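Catalase (PDB 4QOL) catalyses the disproportionation of hydrogen peroxide to water and oxygen at a haem iron, and also shows peroxidase-like reactivity toward phenolic substrates. Local coordinates at residues P161-L170 and D447-L458; N131-D139 and T171-L181. One frame throughout, in Å; residues are numbered along the deposited sequence.

In the fold
Contact 1 is partly buried, near the boundary with a second subunit and about 26 Å from the chain centre, where helix 161-169 meets the C-terminal helices 434-448 and 453-466; the second subunit supplies several polar partners. Contact 2 is buried, its centre about 15 Å from that of the chain, and packs the loop after strand 123-130 against 171-181 near the haem. Their centres are about 16 Å apart, and helices 161-169 and 175-181 follow one another in sequence; M168 touches F136 and L178, and W165 touches L178. Chemistry shifts with depth: contact 1 combines carboxylate hydrogen bonds with packing, whereas contact 2 has no direct hydrogen bond and relies on ring faces, methyls, sulfur and bridging waters.

Contact 1 of 2, residues P161-L170 and D447-L458; sequences PDRYWDFMTL and DLKGVNEKTKLL
D447 OD2 takes two hydrogen bonds from the facing helix: Y164 OH reaches its syn lone pair at 2.5 Å, and W165 NE1 meets the anti lone pair at 2.8 Å, nearly in the indole plane. The methyl CD2 of L448 sits on one face of that indole, 3.6 Å from the centroid of the five-membered ring and 13° off its normal, a CH-pi contact. A leucine in place of W165 would probably leave D447 without one of these two donors and L448 CD2 without the flat surface it rests on. This is where the catalase core meets the C-terminal helical region: helices 161-169 and 453-458 cross at 48° with axes 9.3 Å apart. N452, the N-cap residue of the second helix, gives its backbone N-H to D162 OD1 at 2.9 Å, from above the carboxylate plane; that oxygen also pairs with R388 of a second subunit. T455 keeps OG1, bonded to R388 of the second subunit, beside its backbone N (chi1 -67°), which sets CG2 3.6 Å from W165 O. One water bridges T455 OG1, D166 OD1 and T169 OG1; Y384 OH of the second subunit bonds to D166 OD2. L458 CD2 packs 3.6 Å from T169 CB.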
loop_
_atom_site.group_PDB
_atom_site.type_symbol
_atom_site.label_atom_id
_atom_site.label_comp_id
_atom_site.label_asym_id
_atom_site.label_seq_id
_atom_site.Cartn_x
_atom_site.Cartn_y
_atom_site.Cartn_z
ATOM N N PRO A 161 -9.261 -22.640 -23.373
ATOM C CA PRO A 161 -9.816 -22.167 -24.659
ATOM C C PRO A 161 -11.320 -22.092 -24.735
ATOM O O PRO A 161 -11.850 -21.269 -25.474
ATOM C CB PRO A 161 -9.277 -23.187 -25.684
ATOM C CG PRO A 161 -8.102 -23.864 -24.966
ATOM C CD PRO A 161 -8.421 -23.856 -23.530
ATOM N N ASP A 162 -12.050 -22.937 -24.043
ATOM C CA ASP A 162 -13.488 -22.809 -24.074
ATOM C C ASP A 162 -13.961 -21.442 -23.538
ATOM O O ASP A 162 -14.991 -20.889 -24.025
ATOM C CB ASP A 162 -14.091 -23.927 -23.222
ATOM C CG ASP A 162 -15.570 -23.996 -23.325
ATOM O OD1 ASP A 162 -16.138 -24.050 -24.438
ATOM O OD2 ASP A 162 -16.218 -23.861 -22.269
ATOM N N ARG A 163 -13.194 -20.837 -22.618
ATOM C CA ARG A 163 -13.567 -19.542 -22.060
ATOM C C ARG A 163 -13.259 -18.403 -23.038
ATOM O O ARG A 163 -14.115 -17.531 -23.322
ATOM C CB ARG A 163 -12.835 -19.330 -20.729
ATOM C CG ARG A 163 -13.274 -20.341 -19.667
ATOM C CD ARG A 163 -12.465 -20.241 -18.408
ATOM N NE ARG A 163 -12.951 -19.122 -17.574
ATOM C CZ ARG A 163 -12.446 -17.871 -17.599
ATOM N NH1 ARG A 163 -13.067 -16.954 -16.910
ATOM N NH2 ARG A 163 -11.331 -17.586 -18.264
ATOM N N TYR A 164 -12.036 -18.355 -23.595
ATOM C CA TYR A 164 -11.723 -17.215 -24.467
ATOM C C TYR A 164 -12.365 -17.362 -25.814
ATOM O O TYR A 164 -12.747 -16.334 -26.443
ATOM C CB TYR A 164 -10.221 -16.952 -24.602
ATOM C CG TYR A 164 -9.276 -18.001 -25.083
ATOM C CD1 TYR A 164 -9.129 -18.261 -26.410
ATOM C CD2 TYR A 164 -8.454 -18.705 -24.195
ATOM C CE1 TYR A 164 -8.209 -19.190 -26.877
ATOM C CE2 TYR A 164 -7.496 -19.565 -24.636
ATOM C CZ TYR A 164 -7.389 -19.838 -25.978
ATOM O OH TYR A 164 -6.418 -20.748 -26.438
ATOM N N TRP A 165 -12.563 -18.614 -26.275
ATOM C CA TRP A 165 -13.352 -18.739 -27.492
ATOM C C TRP A 165 -14.823 -18.339 -27.325
ATOM O O TRP A 165 -15.391 -17.781 -28.270
ATOM C CB TRP A 165 -13.228 -20.155 -28.102
ATOM C CG TRP A 165 -11.926 -20.350 -28.830
ATOM C CD1 TRP A 165 -10.848 -21.082 -28.419
ATOM C CD2 TRP A 165 -11.566 -19.795 -30.079
ATOM N NE1 TRP A 165 -9.841 -21.019 -29.353
ATOM C CE2 TRP A 165 -10.275 -20.221 -30.376
ATOM C CE3 TRP A 165 -12.251 -18.997 -31.039
ATOM C CZ2 TRP A 165 -9.599 -19.815 -31.537
ATOM C CZ3 TRP A 165 -11.612 -18.663 -32.205
ATOM C CH2 TRP A 165 -10.279 -19.028 -32.438
ATOM N N ASP A 166 -15.407 -18.546 -26.134
ATOM C CA ASP A 166 -16.755 -18.081 -25.861
ATOM C C ASP A 166 -16.783 -16.569 -26.092
ATOM O O ASP A 166 -17.603 -16.039 -26.846
ATOM C CB ASP A 166 -17.185 -18.376 -24.457
ATOM C CG ASP A 166 -18.657 -18.014 -24.160
ATOM O OD1 ASP A 166 -19.509 -18.045 -25.079
ATOM O OD2 ASP A 166 -18.972 -17.886 -22.951
ATOM N N PHE A 167 -15.892 -15.876 -25.433
ATOM C CA PHE A 167 -15.799 -14.401 -25.623
ATOM C C PHE A 167 -15.521 -13.983 -27.031
ATOM O O PHE A 167 -16.180 -13.074 -27.556
ATOM C CB PHE A 167 -14.713 -13.780 -24.678
ATOM C CG PHE A 167 -14.514 -12.300 -24.846
ATOM C CD1 PHE A 167 -15.306 -11.349 -24.137
ATOM C CD2 PHE A 167 -13.556 -11.845 -25.740
ATOM C CE1 PHE A 167 -15.126 -9.961 -24.413
ATOM C CE2 PHE A 167 -13.420 -10.495 -26.045
ATOM C CZ PHE A 167 -14.159 -9.561 -25.330
ATOM N N MET A 168 -14.485 -14.546 -27.638
ATOM C CA MET A 168 -14.080 -14.125 -28.962
ATOM C C MET A 168 -15.149 -14.347 -30.020
ATOM O O MET A 168 -15.402 -13.450 -30.861
ATOM C CB MET A 168 -12.782 -14.781 -29.388
ATOM C CG MET A 168 -11.581 -14.386 -28.595
ATOM S SD MET A 168 -11.086 -12.661 -28.632
ATOM C CE MET A 168 -9.823 -12.789 -27.333
ATOM N N THR A 169 -15.804 -15.488 -29.984
ATOM C CA THR A 169 -16.871 -15.778 -30.975
ATOM C C THR A 169 -18.052 -14.807 -30.921
ATOM O O THR A 169 -18.649 -14.487 -31.955
ATOM C CB THR A 169 -17.389 -17.243 -30.860
ATOM O OG1 THR A 169 -17.910 -17.521 -29.568
ATOM C CG2 THR A 169 -16.298 -18.206 -31.260
ATOM N N LEU A 170 -18.378 -14.359 -29.697
ATOM C CA LEU A 170 -19.385 -13.398 -29.398
ATOM C C LEU A 170 -18.935 -11.919 -29.597
ATOM O O LEU A 170 -19.754 -10.985 -29.443
ATOM C CB LEU A 170 -19.937 -13.606 -28.015
ATOM C CG LEU A 170 -20.647 -14.971 -27.808
ATOM C CD1 LEU A 170 -20.988 -15.174 -26.349
ATOM C CD2 LEU A 170 -21.917 -15.008 -28.657
ATOM N N ASP A 447 -6.593 -25.747 -30.928
ATOM C CA ASP A 447 -7.192 -24.898 -29.922
ATOM C C ASP A 447 -8.678 -25.061 -29.710
ATOM O O ASP A 447 -9.187 -24.879 -28.592
ATOM C CB ASP A 447 -6.892 -23.417 -30.269
ATOM C CG ASP A 447 -6.430 -22.606 -29.042
ATOM O OD1 ASP A 447 -5.418 -23.003 -28.438
ATOM O OD2 ASP A 447 -7.169 -21.694 -28.640
ATOM N N LEU A 448 -9.390 -25.373 -30.805
ATOM C CA LEU A 448 -10.850 -25.413 -30.811
ATOM C C LEU A 448 -11.420 -26.804 -30.498
ATOM O O LEU A 448 -12.599 -26.932 -30.191
ATOM C CB LEU A 448 -11.369 -24.958 -32.172
ATOM C CG LEU A 448 -11.427 -23.421 -32.294
ATOM C CD1 LEU A 448 -11.512 -22.995 -33.715
ATOM C CD2 LEU A 448 -12.627 -22.834 -31.556
ATOM N N LYS A 449 -10.630 -27.816 -30.722
ATOM C CA LYS A 449 -11.177 -29.210 -30.755
ATOM C C LYS A 449 -11.871 -29.611 -29.485
ATOM O O LYS A 449 -12.814 -30.393 -29.524
ATOM C CB LYS A 449 -10.084 -30.178 -31.094
ATOM C CG LYS A 449 -9.025 -30.240 -30.038
ATOM C CD LYS A 449 -7.975 -31.289 -30.388
ATOM C CE LYS A 449 -7.141 -31.665 -29.174
ATOM N NZ LYS A 449 -5.738 -31.933 -29.603
ATOM N N GLY A 450 -11.499 -29.048 -28.348
ATOM C CA GLY A 450 -12.204 -29.347 -27.069
ATOM C C GLY A 450 -13.257 -28.381 -26.555
ATOM O O GLY A 450 -13.828 -28.578 -25.459
ATOM N N VAL A 451 -13.547 -27.335 -27.304
ATOM C CA VAL A 451 -14.478 -26.326 -26.822
ATOM C C VAL A 451 -15.922 -26.732 -27.105
ATOM O O VAL A 451 -16.195 -27.576 -27.970
ATOM C CB VAL A 451 -14.196 -24.914 -27.406
ATOM C CG1 VAL A 451 -12.706 -24.617 -27.410
ATOM C CG2 VAL A 451 -14.829 -24.683 -28.734
ATOM N N ASN A 452 -16.826 -26.142 -26.351
ATOM C CA ASN A 452 -18.273 -26.293 -26.494
ATOM C C ASN A 452 -18.706 -26.297 -27.969
ATOM O O ASN A 452 -18.266 -25.449 -28.740
ATOM C CB ASN A 452 -18.945 -25.118 -25.731
ATOM C CG ASN A 452 -20.459 -24.988 -25.970
ATOM O OD1 ASN A 452 -21.299 -25.490 -25.179
ATOM N ND2 ASN A 452 -20.812 -24.271 -26.978
ATOM N N GLU A 453 -19.590 -27.209 -28.342
ATOM C CA GLU A 453 -19.927 -27.396 -29.762
ATOM C C GLU A 453 -20.566 -26.163 -30.406
ATOM O O GLU A 453 -20.231 -25.808 -31.525
ATOM C CB GLU A 453 -20.900 -28.567 -29.964
ATOM C CG GLU A 453 -20.296 -29.951 -29.783
ATOM C CD GLU A 453 -18.977 -30.178 -30.549
ATOM O OE1 GLU A 453 -18.833 -29.770 -31.729
ATOM O OE2 GLU A 453 -18.062 -30.796 -29.945
ATOM N N LYS A 454 -21.449 -25.481 -29.704
ATOM C CA LYS A 454 -22.073 -24.275 -30.219
ATOM C C LYS A 454 -21.016 -23.166 -30.435
ATOM O O LYS A 454 -21.059 -22.413 -31.368
ATOM C CB LYS A 454 -23.161 -23.789 -29.248
ATOM C CG LYS A 454 -24.227 -22.834 -29.786
ATOM C CD LYS A 454 -25.236 -22.467 -28.693
ATOM C CE LYS A 454 -24.506 -22.228 -27.366
ATOM N NZ LYS A 454 -25.331 -21.818 -26.198
ATOM N N THR A 455 -20.106 -23.018 -29.475
ATOM C CA THR A 455 -19.032 -22.033 -29.620
ATOM C C THR A 455 -18.109 -22.363 -30.804
ATOM O O THR A 455 -17.736 -21.479 -31.566
ATOM C CB THR A 455 -18.210 -21.900 -28.355
ATOM O OG1 THR A 455 -19.052 -21.331 -27.350
ATOM C CG2 THR A 455 -16.969 -21.047 -28.569
ATOM N N LYS A 456 -17.781 -23.616 -30.908
ATOM C CA LYS A 456 -16.928 -24.111 -32.000
ATOM C C LYS A 456 -17.565 -23.831 -33.363
ATOM O O LYS A 456 -16.898 -23.356 -34.283
ATOM C CB LYS A 456 -16.732 -25.615 -31.826
ATOM C CG LYS A 456 -15.708 -26.226 -32.764
ATOM C CD LYS A 456 -15.786 -27.771 -32.694
ATOM C CE LYS A 456 -15.482 -28.286 -31.328
ATOM N NZ LYS A 456 -15.512 -29.765 -31.318
ATOM N N LEU A 457 -18.863 -24.081 -33.469
ATOM C CA LEU A 457 -19.631 -23.732 -34.703
ATOM C C LEU A 457 -19.561 -22.237 -34.979
ATOM O O LEU A 457 -19.379 -21.822 -36.107
ATOM C CB LEU A 457 -21.095 -24.188 -34.597
ATOM C CG LEU A 457 -22.029 -24.013 -35.760
ATOM C CD1 LEU A 457 -21.419 -24.699 -36.991
ATOM C CD2 LEU A 457 -23.421 -24.574 -35.448
ATOM N N LEU A 458 -19.786 -21.414 -33.943
ATOM C CA LEU A 458 -19.812 -19.959 -34.174
ATOM C C LEU A 458 -18.429 -19.499 -34.624
ATOM O O LEU A 458 -18.309 -18.697 -35.496
ATOM C CB LEU A 458 -20.309 -19.260 -32.867
ATOM C CG LEU A 458 -20.421 -17.723 -32.997
ATOM C CD1 LEU A 458 -21.378 -17.263 -34.130
ATOM C CD2 LEU A 458 -20.874 -17.109 -31.662
HETATM O O HOH W 1 -19.792 -18.634 -27.640
#

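Contact 2 of 2, residues N131-D139 and T171-L181; sequences NLPIFFIRD and TPESTHMLTWL. With HEM (protoporphyrin IX containing Fe), chain E.
M177 lies over one face of the F136 ring. Its CG makes a CH-pi contact 3.7 Å from the ring centroid, and a bend at chi2 (72°) carries SD almost straight above the centre at 4.7 Å, a Met-aromatic pair. L181 CD2 meets the edge of that ring, 3.7 Å from F136 CE2. W180 and H176 also meet aliphatic groups face-on: P133 CD lies 3.7 Å from the centroid of the W180 six-membered ring, and I134 CD1 presses on H176, 3.4 Å from the ring centre, while H176 ND1 is hydrogen-bonded to T282 O. E173 CB lies against one face of the R138 guanidinium, 3.5 Å from NH1. The E173 carboxylate stands well out of that plane, so the charges lie close without a direct bond; two in-plane waters link them, accepting from NH1 and donating to E173, one weakly, and NH2 forms salt bridges to D280 and D421. A further water joins F135 O, E173 O and M177 N. F135 has haem methyl CMC over one face, 3.5 Å from CD1, and F136 over the other. The loop runs from strand 123-130 between haem and helix 175-181, flanked by helices 143-150 and 161-169; helix 423-431 packs on H176.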
loop_
_atom_site.group_PDB
_atom_site.type_symbol
_atom_site.label_atom_id
_atom_site.label_comp_id
_atom_site.label_asym_id
_atom_site.label_seq_id
_atom_site.Cartn_x
_atom_site.Cartn_y
_atom_site.Cartn_z
ATOM N N ASN A 131 3.814 -6.700 -31.280
ATOM C CA ASN A 131 4.267 -7.224 -32.609
ATOM C C ASN A 131 3.167 -7.227 -33.640
ATOM O O ASN A 131 3.328 -6.653 -34.729
ATOM C CB ASN A 131 4.940 -8.617 -32.503
ATOM C CG ASN A 131 3.993 -9.729 -32.078
ATOM O OD1 ASN A 131 3.088 -9.510 -31.285
ATOM N ND2 ASN A 131 4.248 -10.953 -32.578
ATOM N N LEU A 132 2.022 -7.846 -33.323
ATOM C CA LEU A 132 0.943 -7.875 -34.269
ATOM C C LEU A 132 0.318 -6.452 -34.439
ATOM O O LEU A 132 0.200 -5.704 -33.481
ATOM C CB LEU A 132 -0.136 -8.880 -33.849
ATOM C CG LEU A 132 0.409 -10.251 -33.506
ATOM C CD1 LEU A 132 -0.715 -11.152 -33.044
ATOM C CD2 LEU A 132 1.112 -10.902 -34.701
ATOM N N PRO A 133 -0.181 -6.152 -35.626
ATOM C CA PRO A 133 -0.550 -4.742 -35.910
ATOM C C PRO A 133 -2.001 -4.336 -35.676
ATOM O O PRO A 133 -2.357 -3.098 -35.922
ATOM C CB PRO A 133 -0.232 -4.584 -37.408
ATOM C CG PRO A 133 -0.525 -5.929 -37.943
ATOM C CD PRO A 133 -0.009 -6.892 -36.873
ATOM N N ILE A 134 -2.807 -5.266 -35.201
ATOM C CA ILE A 134 -4.209 -5.048 -34.859
ATOM C C ILE A 134 -4.517 -5.593 -33.498
ATOM O O ILE A 134 -3.655 -6.134 -32.827
ATOM C CB ILE A 134 -5.147 -5.676 -35.884
ATOM C CG1 ILE A 134 -4.805 -7.141 -36.075
ATOM C CG2 ILE A 134 -5.013 -4.987 -37.221
ATOM C CD1 ILE A 134 -5.845 -7.858 -36.818
ATOM N N PHE A 135 -5.758 -5.445 -33.055
ATOM C CA PHE A 135 -6.172 -5.980 -31.791
ATOM C C PHE A 135 -7.481 -6.760 -31.881
ATOM O O PHE A 135 -8.183 -6.704 -32.881
ATOM C CB PHE A 135 -6.288 -4.854 -30.732
ATOM C CG PHE A 135 -5.920 -5.274 -29.381
ATOM C CD1 PHE A 135 -4.653 -5.711 -29.115
ATOM C CD2 PHE A 135 -6.836 -5.241 -28.340
ATOM C CE1 PHE A 135 -4.285 -6.171 -27.864
ATOM C CE2 PHE A 135 -6.489 -5.652 -27.065
ATOM C CZ PHE A 135 -5.196 -6.062 -26.807
ATOM N N PHE A 136 -7.816 -7.426 -30.783
ATOM C CA PHE A 136 -9.005 -8.306 -30.706
ATOM C C PHE A 136 -10.327 -7.525 -30.604
ATOM O O PHE A 136 -11.366 -7.993 -31.000
ATOM C CB PHE A 136 -8.977 -9.154 -29.418
ATOM C CG PHE A 136 -7.744 -9.976 -29.210
ATOM C CD1 PHE A 136 -6.650 -9.442 -28.520
ATOM C CD2 PHE A 136 -7.721 -11.294 -29.610
ATOM C CE1 PHE A 136 -5.548 -10.193 -28.260
ATOM C CE2 PHE A 136 -6.597 -12.061 -29.360
ATOM C CZ PHE A 136 -5.518 -11.498 -28.670
ATOM N N ILE A 137 -10.244 -6.303 -30.080
ATOM C CA ILE A 137 -11.394 -5.500 -29.674
ATOM C C ILE A 137 -11.116 -4.058 -30.077
ATOM O O ILE A 137 -10.007 -3.737 -30.414
ATOM C CB ILE A 137 -11.675 -5.562 -28.160
ATOM C CG1 ILE A 137 -10.446 -5.194 -27.318
ATOM C CG2 ILE A 137 -12.223 -6.937 -27.760
ATOM C CD1 ILE A 137 -10.758 -4.934 -25.859
ATOM N N ARG A 138 -12.165 -3.232 -30.084
ATOM C CA ARG A 138 -12.037 -1.835 -30.528
ATOM C C ARG A 138 -12.533 -0.814 -29.494
ATOM O O ARG A 138 -12.643 0.371 -29.833
ATOM C CB ARG A 138 -12.779 -1.645 -31.875
ATOM C CG ARG A 138 -14.267 -1.916 -31.747
ATOM C CD ARG A 138 -15.094 -1.453 -32.961
ATOM N NE ARG A 138 -14.723 -2.143 -34.143
ATOM C CZ ARG A 138 -15.465 -3.043 -34.801
ATOM N NH1 ARG A 138 -16.555 -3.591 -34.237
ATOM N NH2 ARG A 138 -15.012 -3.474 -35.963
ATOM N N ASP A 139 -12.892 -1.261 -28.273
ATOM C CA ASP A 139 -13.374 -0.372 -27.252
ATOM C C ASP A 139 -12.800 -0.839 -25.939
ATOM O O ASP A 139 -12.940 -1.985 -25.566
ATOM C CB ASP A 139 -14.939 -0.351 -27.212
ATOM C CG ASP A 139 -15.490 0.778 -26.340
ATOM O OD1 ASP A 139 -15.017 0.901 -25.187
ATOM O OD2 ASP A 139 -16.325 1.599 -26.814
ATOM N N THR A 171 -17.695 -11.774 -30.033
ATOM C CA THR A 171 -17.009 -10.488 -30.263
ATOM C C THR A 171 -16.356 -10.642 -31.609
ATOM O O THR A 171 -15.139 -10.694 -31.758
ATOM C CB THR A 171 -15.989 -10.249 -29.139
ATOM O OG1 THR A 171 -16.674 -10.358 -27.882
ATOM C CG2 THR A 171 -15.321 -8.911 -29.239
ATOM N N PRO A 172 -17.214 -10.657 -32.698
ATOM C CA PRO A 172 -16.712 -11.005 -34.037
ATOM C C PRO A 172 -15.724 -9.989 -34.630
ATOM O O PRO A 172 -14.988 -10.318 -35.549
ATOM C CB PRO A 172 -17.997 -11.079 -34.888
ATOM C CG PRO A 172 -18.979 -10.204 -34.121
ATOM C CD PRO A 172 -18.659 -10.498 -32.669
ATOM N N GLU A 173 -15.610 -8.786 -34.060
ATOM C CA GLU A 173 -14.506 -7.926 -34.456
ATOM C C GLU A 173 -13.095 -8.515 -34.186
ATOM O O GLU A 173 -12.099 -7.979 -34.705
ATOM C CB GLU A 173 -14.665 -6.542 -33.809
ATOM C CG GLU A 173 -14.576 -6.515 -32.284
ATOM C CD GLU A 173 -15.953 -6.510 -31.663
ATOM O OE1 GLU A 173 -16.829 -7.363 -32.063
ATOM O OE2 GLU A 173 -16.176 -5.709 -30.744
ATOM N N SER A 174 -13.037 -9.591 -33.391
ATOM C CA SER A 174 -11.794 -10.282 -33.076
ATOM C C SER A 174 -11.266 -11.159 -34.219
ATOM O O SER A 174 -10.146 -11.656 -34.175
ATOM C CB SER A 174 -12.003 -11.194 -31.843
ATOM O OG SER A 174 -12.953 -12.276 -32.067
ATOM N N THR A 175 -12.070 -11.322 -35.275
ATOM C CA THR A 175 -11.759 -12.315 -36.314
ATOM C C THR A 175 -10.433 -12.011 -37.043
ATOM O O THR A 175 -9.627 -12.934 -37.322
ATOM C CB THR A 175 -12.928 -12.381 -37.337
ATOM O OG1 THR A 175 -14.153 -12.647 -36.643
ATOM C CG2 THR A 175 -12.707 -13.427 -38.312
ATOM N N HIS A 176 -10.194 -10.753 -37.392
ATOM C CA HIS A 176 -8.921 -10.390 -37.996
ATOM C C HIS A 176 -7.726 -10.724 -37.069
ATOM O O HIS A 176 -6.775 -11.396 -37.495
ATOM C CB HIS A 176 -8.942 -8.912 -38.421
ATOM C CG HIS A 176 -7.805 -8.516 -39.318
ATOM N ND1 HIS A 176 -7.510 -7.183 -39.591
ATOM C CD2 HIS A 176 -6.930 -9.252 -40.038
ATOM C CE1 HIS A 176 -6.465 -7.132 -40.391
ATOM N NE2 HIS A 176 -6.090 -8.375 -40.672
ATOM N N MET A 177 -7.789 -10.315 -35.801
ATOM C CA MET A 177 -6.722 -10.610 -34.902
ATOM C C MET A 177 -6.423 -12.094 -34.782
ATOM O O MET A 177 -5.253 -12.509 -34.764
ATOM C CB MET A 177 -6.994 -10.032 -33.526
ATOM C CG MET A 177 -5.898 -10.315 -32.520
ATOM S SD MET A 177 -4.448 -9.316 -32.901
ATOM C CE MET A 177 -3.618 -9.292 -31.295
ATOM N N LEU A 178 -7.474 -12.862 -34.642
ATOM C CA LEU A 178 -7.292 -14.305 -34.425
ATOM C C LEU A 178 -6.659 -14.962 -35.657
ATOM O O LEU A 178 -5.903 -15.943 -35.603
ATOM C CB LEU A 178 -8.602 -14.943 -34.110
ATOM C CG LEU A 178 -9.214 -14.459 -32.797
ATOM C CD1 LEU A 178 -10.623 -15.011 -32.629
ATOM C CD2 LEU A 178 -8.363 -14.939 -31.636
ATOM N N THR A 179 -6.924 -14.385 -36.824
ATOM C CA THR A 179 -6.299 -14.848 -38.064
ATOM C C THR A 179 -4.777 -14.590 -38.152
ATOM O O THR A 179 -4.057 -15.350 -38.832
ATOM C CB THR A 179 -7.031 -14.235 -39.281
ATOM O OG1 THR A 179 -8.428 -14.584 -39.186
ATOM C CG2 THR A 179 -6.459 -14.694 -40.596
ATOM N N TRP A 180 -4.282 -13.567 -37.429
ATOM C CA TRP A 180 -2.859 -13.395 -37.218
ATOM C C TRP A 180 -2.290 -14.222 -36.068
ATOM O O TRP A 180 -1.266 -14.843 -36.220
ATOM C CB TRP A 180 -2.539 -11.888 -36.911
ATOM C CG TRP A 180 -2.636 -10.953 -37.994
ATOM C CD1 TRP A 180 -3.782 -10.471 -38.589
ATOM C CD2 TRP A 180 -1.553 -10.249 -38.619
ATOM N NE1 TRP A 180 -3.469 -9.549 -39.479
ATOM C CE2 TRP A 180 -2.113 -9.404 -39.564
ATOM C CE3 TRP A 180 -0.173 -10.302 -38.509
ATOM C CZ2 TRP A 180 -1.346 -8.552 -40.385
ATOM C CZ3 TRP A 180 0.587 -9.454 -39.342
ATOM C CH2 TRP A 180 0.003 -8.614 -40.241
ATOM N N LEU A 181 -2.976 -14.183 -34.927
ATOM C CA LEU A 181 -2.523 -14.856 -33.701
ATOM C C LEU A 181 -2.396 -16.367 -33.875
ATOM O O LEU A 181 -1.523 -16.980 -33.234
ATOM C CB LEU A 181 -3.494 -14.578 -32.576
ATOM C CG LEU A 181 -3.060 -15.070 -31.195
ATOM C CD1 LEU A 181 -1.715 -14.512 -30.751
ATOM C CD2 LEU A 181 -4.154 -14.730 -30.153
HETATM C CHA HEM E . 0.760 -3.388 -20.356
HETATM C CHB HEM E . -3.896 -2.036 -20.173
HETATM C CHC HEM E . -4.184 -2.663 -25.105
HETATM C CHD HEM E . 0.621 -3.283 -25.185
HETATM C C1A HEM E . -0.487 -3.005 -19.888
HETATM C C2A HEM E . -0.835 -2.807 -18.513
HETATM C C3A HEM E . -2.140 -2.424 -18.466
HETATM C C4A HEM E . -2.598 -2.381 -19.796
HETATM C CMA HEM E . -3.021 -2.002 -17.326
HETATM C CAA HEM E . 0.119 -2.954 -17.371
HETATM C CBA HEM E . 1.086 -1.756 -17.475
HETATM C CGA HEM E . 1.984 -1.660 -16.299
HETATM O O1A HEM E . 2.971 -0.899 -16.378
HETATM O O2A HEM E . 1.712 -2.234 -15.220
HETATM C C1B HEM E . -4.334 -2.129 -21.524
HETATM C C2B HEM E . -5.683 -1.837 -21.902
HETATM C C3B HEM E . -5.791 -2.022 -23.256
HETATM C C4B HEM E . -4.454 -2.386 -23.748
HETATM C CMB HEM E . -6.764 -1.400 -20.946
HETATM C CAB HEM E . -6.943 -1.824 -24.136
HETATM C CBB HEM E . -7.996 -1.136 -23.686
HETATM C C1C HEM E . -2.882 -2.882 -25.554
HETATM C C2C HEM E . -2.499 -2.759 -26.870
HETATM C C3C HEM E . -1.153 -2.959 -26.893
HETATM C C4C HEM E . -0.683 -3.126 -25.570
HETATM C CMC HEM E . -3.458 -2.557 -28.023
HETATM C CAC HEM E . -0.313 -2.817 -28.034
HETATM C CBC HEM E . -0.726 -2.011 -28.998
HETATM C C1D HEM E . 1.002 -3.357 -23.836
HETATM C C2D HEM E . 2.391 -3.612 -23.454
HETATM C C3D HEM E . 2.452 -3.676 -22.120
HETATM C C4D HEM E . 1.080 -3.441 -21.684
HETATM C CMD HEM E . 3.494 -3.787 -24.455
HETATM C CAD HEM E . 3.665 -3.900 -21.253
HETATM C CBD HEM E . 4.374 -2.532 -21.142
HETATM C CGD HEM E . 5.588 -2.813 -20.305
HETATM O O1D HEM E . 6.566 -3.275 -20.881
HETATM O O2D HEM E . 5.609 -2.586 -19.066
HETATM N NA HEM E . -1.590 -2.707 -20.694
HETATM N NB HEM E . -3.675 -2.441 -22.655
HETATM N NC HEM E . -1.770 -3.030 -24.754
HETATM N ND HEM E . 0.237 -3.257 -22.754
HETATM FE FE HEM E . -1.641 -2.866 -22.712
HETATM O O HOH W 2 -9.407 -8.134 -34.972
HETATM O O HOH W 3 -14.638 -3.865 -28.782
HETATM O O HOH W 4 -18.587 -5.751 -34.283
HETATM O O HOH W 5 -17.345 -3.471 -31.547
#